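Long-range contact in transcriptional regulator (Actinomyces oris, PDB 5V8C), which is a LytR-Cps2A-Psr family phosphotransferase, LcpA, that mediates glycosylation of a surface protein anchored to the Gram-positive cell wall: residues A[49-61]-A[82-94]. Numbering follows the deposited sequence.
Sequences GSRADVIALVRPS and ELDRLATTYVPGP. With PO4 (phosphate ion), chain C.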
loop_
_atom_site.group_PDB
_atom_site.type_symbol
_atom_site.label_atom_id
_atom_site.label_comp_id
_atom_site.label_asym_id
_atom_site.label_seq_id
_atom_site.Cartn_x
_atom_site.Cartn_y
_atom_site.Cartn_z
ATOM N N GLY A 49 -14.712 -12.394 3.995
ATOM C CA GLY A 49 -13.989 -12.211 5.245
ATOM C C GLY A 49 -12.495 -12.070 5.042
ATOM O O GLY A 49 -11.767 -13.066 5.064
ATOM N N SER A 50 -12.031 -10.828 4.828
ATOM C CA SER A 50 -10.618 -10.514 4.615
ATOM C C SER A 50 -10.314 -9.069 5.035
ATOM O O SER A 50 -11.187 -8.207 4.950
ATOM C CB SER A 50 -10.231 -10.743 3.156
ATOM O OG SER A 50 -8.837 -10.969 3.020
ATOM N N ARG A 51 -9.082 -8.809 5.499
ATOM C CA ARG A 51 -8.677 -7.478 5.952
ATOM C C ARG A 51 -7.605 -6.879 5.050
ATOM O O ARG A 51 -6.783 -7.611 4.499
ATOM C CB ARG A 51 -8.176 -7.524 7.403
ATOM C CG ARG A 51 -9.280 -7.596 8.444
ATOM C CD ARG A 51 -8.782 -7.103 9.787
ATOM N NE ARG A 51 -9.734 -7.391 10.858
ATOM C CZ ARG A 51 -9.614 -6.939 12.101
ATOM N NH1 ARG A 51 -8.591 -6.164 12.438
ATOM N NH2 ARG A 51 -10.524 -7.249 13.016
ATOM N N ALA A 52 -7.605 -5.546 4.910
ATOM C CA ALA A 52 -6.614 -4.842 4.095
ATOM C C ALA A 52 -5.435 -4.421 4.974
ATOM O O ALA A 52 -5.586 -3.553 5.835
ATOM C CB ALA A 52 -7.247 -3.627 3.435
ATOM N N ASP A 53 -4.287 -5.086 4.812
ATOM C CA ASP A 53 -3.083 -4.788 5.579
ATOM C C ASP A 53 -2.371 -3.572 5.004
ATOM O O ASP A 53 -1.830 -2.764 5.757
ATOM C CB ASP A 53 -2.137 -6.003 5.601
ATOM C CG ASP A 53 -2.624 -7.166 6.448
ATOM O OD1 ASP A 53 -3.650 -7.005 7.152
ATOM O OD2 ASP A 53 -1.970 -8.234 6.423
ATOM N N VAL A 54 -2.397 -3.432 3.669
ATOM C CA VAL A 54 -1.746 -2.337 2.947
ATOM C C VAL A 54 -2.761 -1.620 2.059
ATOM O O VAL A 54 -3.502 -2.269 1.319
ATOM C CB VAL A 54 -0.545 -2.868 2.125
ATOM C CG1 VAL A 54 0.079 -1.765 1.275
ATOM C CG2 VAL A 54 0.504 -3.505 3.035
ATOM N N ILE A 55 -2.810 -0.285 2.152
ATOM C CA ILE A 55 -3.704 0.568 1.365
ATOM C C ILE A 55 -2.874 1.734 0.887
ATOM O O ILE A 55 -2.512 2.590 1.692
ATOM C CB ILE A 55 -4.922 1.081 2.178
ATOM C CG1 ILE A 55 -5.669 -0.044 2.924
ATOM C CG2 ILE A 55 -5.861 1.891 1.309
ATOM C CD1 ILE A 55 -5.366 -0.074 4.371
ATOM N N ALA A 56 -2.564 1.765 -0.407
ATOM C CA ALA A 56 -1.781 2.840 -1.006
ATOM C C ALA A 56 -2.446 3.365 -2.275
ATOM O O ALA A 56 -2.998 2.594 -3.069
ATOM C CB ALA A 56 -0.373 2.351 -1.327
ATOM N N LEU A 57 -2.367 4.676 -2.478
ATOM C CA LEU A 57 -2.880 5.257 -3.696
ATOM C C LEU A 57 -1.718 5.741 -4.563
ATOM O O LEU A 57 -0.849 6.474 -4.085
ATOM C CB LEU A 57 -3.978 6.311 -3.450
ATOM C CG LEU A 57 -3.635 7.576 -2.685
ATOM C CD1 LEU A 57 -3.272 8.710 -3.642
ATOM C CD2 LEU A 57 -4.798 8.005 -1.805
ATOM N N VAL A 58 -1.618 5.193 -5.787
ATOM C CA VAL A 58 -0.538 5.510 -6.718
ATOM C C VAL A 58 -1.035 6.555 -7.679
ATOM O O VAL A 58 -2.021 6.322 -8.381
ATOM C CB VAL A 58 0.006 4.247 -7.424
ATOM C CG1 VAL A 58 1.169 4.591 -8.339
ATOM C CG2 VAL A 58 0.425 3.199 -6.399
ATOM N N ARG A 59 -0.405 7.734 -7.666
ATOM C CA ARG A 59 -0.881 8.848 -8.479
ATOM C C ARG A 59 0.059 9.250 -9.646
ATOM O O ARG A 59 0.900 10.142 -9.484
ATOM C CB ARG A 59 -1.211 10.048 -7.584
ATOM C CG ARG A 59 -2.525 10.709 -7.938
ATOM C CD ARG A 59 -2.805 11.895 -7.034
ATOM N NE ARG A 59 -3.507 12.972 -7.735
ATOM C CZ ARG A 59 -2.896 13.965 -8.372
ATOM N NH1 ARG A 59 -1.570 14.019 -8.417
ATOM N NH2 ARG A 59 -3.605 14.909 -8.974
ATOM N N PRO A 60 -0.129 8.669 -10.855
ATOM C CA PRO A 60 0.671 9.126 -12.009
ATOM C C PRO A 60 0.184 10.487 -12.520
ATOM O O PRO A 60 -1.018 10.718 -12.593
ATOM C CB PRO A 60 0.498 8.007 -13.042
ATOM C CG PRO A 60 -0.793 7.351 -12.694
ATOM C CD PRO A 60 -1.110 7.634 -11.243
ATOM N N SER A 61 1.123 11.411 -12.786
ATOM C CA SER A 61 0.827 12.764 -13.251
ATOM C C SER A 61 1.949 13.303 -14.144
ATOM O O SER A 61 2.853 12.546 -14.510
ATOM C CB SER A 61 0.577 13.695 -12.066
ATOM O OG SER A 61 1.755 14.357 -11.634
ATOM N N GLU A 82 -21.633 6.624 9.309
ATOM C CA GLU A 82 -21.084 5.373 9.856
ATOM C C GLU A 82 -19.549 5.378 9.773
ATOM O O GLU A 82 -18.995 5.842 8.777
ATOM C CB GLU A 82 -21.651 4.149 9.114
ATOM N N LEU A 83 -18.865 4.852 10.804
ATOM C CA LEU A 83 -17.401 4.839 10.841
ATOM C C LEU A 83 -16.785 3.446 10.881
ATOM O O LEU A 83 -17.166 2.626 11.719
ATOM C CB LEU A 83 -16.850 5.674 12.018
ATOM C CG LEU A 83 -17.302 7.132 12.140
ATOM C CD1 LEU A 83 -16.939 7.688 13.494
ATOM C CD2 LEU A 83 -16.717 8.008 11.037
ATOM N N ASP A 84 -15.768 3.212 10.021
ATOM C CA ASP A 84 -15.018 1.960 9.960
ATOM C C ASP A 84 -13.540 2.272 9.839
ATOM O O ASP A 84 -13.171 3.310 9.285
ATOM C CB ASP A 84 -15.423 1.110 8.735
ATOM C CG ASP A 84 -16.870 0.635 8.624
ATOM O OD1 ASP A 84 -17.620 0.741 9.630
ATOM O OD2 ASP A 84 -17.243 0.116 7.541
ATOM N N ARG A 85 -12.680 1.342 10.286
ATOM C CA ARG A 85 -11.247 1.482 10.083
ATOM C C ARG A 85 -10.942 0.989 8.673
ATOM O O ARG A 85 -11.603 0.062 8.190
ATOM C CB ARG A 85 -10.448 0.669 11.106
ATOM C CG ARG A 85 -10.436 1.262 12.506
ATOM C CD ARG A 85 -9.513 0.481 13.431
ATOM N NE ARG A 85 -9.767 -0.956 13.350
ATOM C CZ ARG A 85 -8.819 -1.882 13.329
ATOM N NH1 ARG A 85 -7.541 -1.536 13.427
ATOM N NH2 ARG A 85 -9.139 -3.166 13.233
ATOM N N LEU A 86 -9.946 1.607 8.015
ATOM C CA LEU A 86 -9.522 1.271 6.659
ATOM C C LEU A 86 -9.338 -0.243 6.441
ATOM O O LEU A 86 -9.790 -0.780 5.433
ATOM C CB LEU A 86 -8.229 2.026 6.319
ATOM C CG LEU A 86 -8.332 3.155 5.304
ATOM C CD1 LEU A 86 -9.140 4.304 5.850
ATOM C CD2 LEU A 86 -6.965 3.665 4.944
ATOM N N ALA A 87 -8.717 -0.930 7.401
ATOM C CA ALA A 87 -8.471 -2.370 7.317
ATOM C C ALA A 87 -9.770 -3.187 7.323
ATOM O O ALA A 87 -9.858 -4.228 6.672
ATOM C CB ALA A 87 -7.575 -2.805 8.470
ATOM N N THR A 88 -10.769 -2.696 8.051
ATOM C CA THR A 88 -12.050 -3.347 8.253
ATOM C C THR A 88 -12.982 -3.164 7.046
ATOM O O THR A 88 -13.783 -4.056 6.772
ATOM C CB THR A 88 -12.617 -2.895 9.606
ATOM O OG1 THR A 88 -12.274 -3.894 10.554
ATOM C CG2 THR A 88 -14.123 -2.660 9.601
ATOM N N THR A 89 -12.837 -2.061 6.289
ATOM C CA THR A 89 -13.651 -1.816 5.089
ATOM C C THR A 89 -13.527 -2.926 4.020
ATOM O O THR A 89 -14.429 -3.072 3.198
ATOM C CB THR A 89 -13.360 -0.433 4.489
ATOM O OG1 THR A 89 -12.032 -0.430 3.972
ATOM C CG2 THR A 89 -13.554 0.705 5.487
ATOM N N TYR A 90 -12.430 -3.704 4.032
ATOM C CA TYR A 90 -12.215 -4.760 3.042
ATOM C C TYR A 90 -13.098 -6.004 3.238
ATOM O O TYR A 90 -13.375 -6.706 2.259
ATOM C CB TYR A 90 -10.725 -5.153 2.942
ATOM C CG TYR A 90 -10.427 -5.911 1.665
ATOM C CD1 TYR A 90 -10.557 -5.298 0.422
ATOM C CD2 TYR A 90 -10.159 -7.275 1.690
ATOM C CE1 TYR A 90 -10.390 -6.012 -0.759
ATOM C CE2 TYR A 90 -9.980 -7.998 0.513
ATOM C CZ TYR A 90 -10.097 -7.361 -0.710
ATOM O OH TYR A 90 -9.918 -8.064 -1.874
ATOM N N VAL A 91 -13.550 -6.256 4.490
ATOM C CA VAL A 91 -14.356 -7.420 4.911
ATOM C C VAL A 91 -15.561 -7.718 3.978
ATOM O O VAL A 91 -15.623 -8.838 3.473
ATOM C CB VAL A 91 -14.775 -7.341 6.403
ATOM C CG1 VAL A 91 -15.816 -8.399 6.748
ATOM C CG2 VAL A 91 -13.557 -7.462 7.316
ATOM N N PRO A 92 -16.499 -6.787 3.689
ATOM C CA PRO A 92 -17.585 -7.135 2.762
ATOM C C PRO A 92 -17.206 -7.112 1.269
ATOM O O PRO A 92 -18.037 -7.433 0.420
ATOM C CB PRO A 92 -18.684 -6.130 3.109
ATOM C CG PRO A 92 -17.984 -4.968 3.661
ATOM C CD PRO A 92 -16.630 -5.396 4.167
ATOM N N GLY A 93 -15.958 -6.759 0.960
ATOM C CA GLY A 93 -15.478 -6.729 -0.417
ATOM C C GLY A 93 -14.740 -5.466 -0.812
ATOM O O GLY A 93 -14.949 -4.415 -0.204
ATOM N N PRO A 94 -13.897 -5.533 -1.873
ATOM C CA PRO A 94 -13.170 -4.330 -2.327
ATOM C C PRO A 94 -14.081 -3.161 -2.656
ATOM O O PRO A 94 -13.656 -2.017 -2.540
ATOM C CB PRO A 94 -12.444 -4.808 -3.585
ATOM C CG PRO A 94 -13.184 -6.044 -4.021
ATOM C CD PRO A 94 -13.583 -6.692 -2.729
HETATM P P PO4 C . -5.963 -6.254 14.499
HETATM O O1 PO4 C . -7.005 -7.018 15.443
HETATM O O2 PO4 C . -6.437 -4.735 14.329
HETATM O O3 PO4 C . -5.931 -6.959 13.062
HETATM O O4 PO4 C . -4.547 -6.300 15.134
#
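A single backbone hydrogen bond ties the two segments: Ala-52 N donates to Ala-87 O over 3.1 Å, nearly straight at 168° and on an in-plane lone pair. Around it lie CA-H...O contacts, Arg-51 CA to the same Ala-87 O and Ala-87 CA to Ala-52 O; alanine's short side chain suits both places, letting the backbones approach closely.

Apolar contacts lie nearby. Tyr-90 CB lies 3.8 Å from Ala-52 CB, and with CG anti to its backbone N (chi1 -163°) the ring turns its edge to Ser-50, whose O lies near the ring plane, 3.5 Å from Tyr-90 CD2. Ser-50 is small enough to leave room for the ring, and its OG is bonded to Asp-29 O. An alanine in place of Tyr-90 would keep the CB contact but would probably leave Ser-50 CB and Thr-28 without the ring they pack against. Farther along the strand, branched Ile-55 sets CD1 4.0 Å from Leu-86 CB, and Leu-70 touches both side chains.

The polar side chains meet around a phosphate ion, probably from the crystallisation liquor. The extended Arg-51 brings NH1 to 2.8 Å from phosphate O3, while Arg-85, bent at chi3, makes a weak hydrogen bond from NH2 to O2. Their guanidinium planes stand 74° apart, and the shared anion probably offsets their like charges.

The arrangement joins central-sheet strand 52-60, beside the classic beta bulge of Asp-53 and Val-54 opposite Gly-27, to helical-angled residues 86-91 and the turn into helix 94-105; its two arginines hold a phosphate, consistent with a place for a substrate phosphate in this phosphotransferase family.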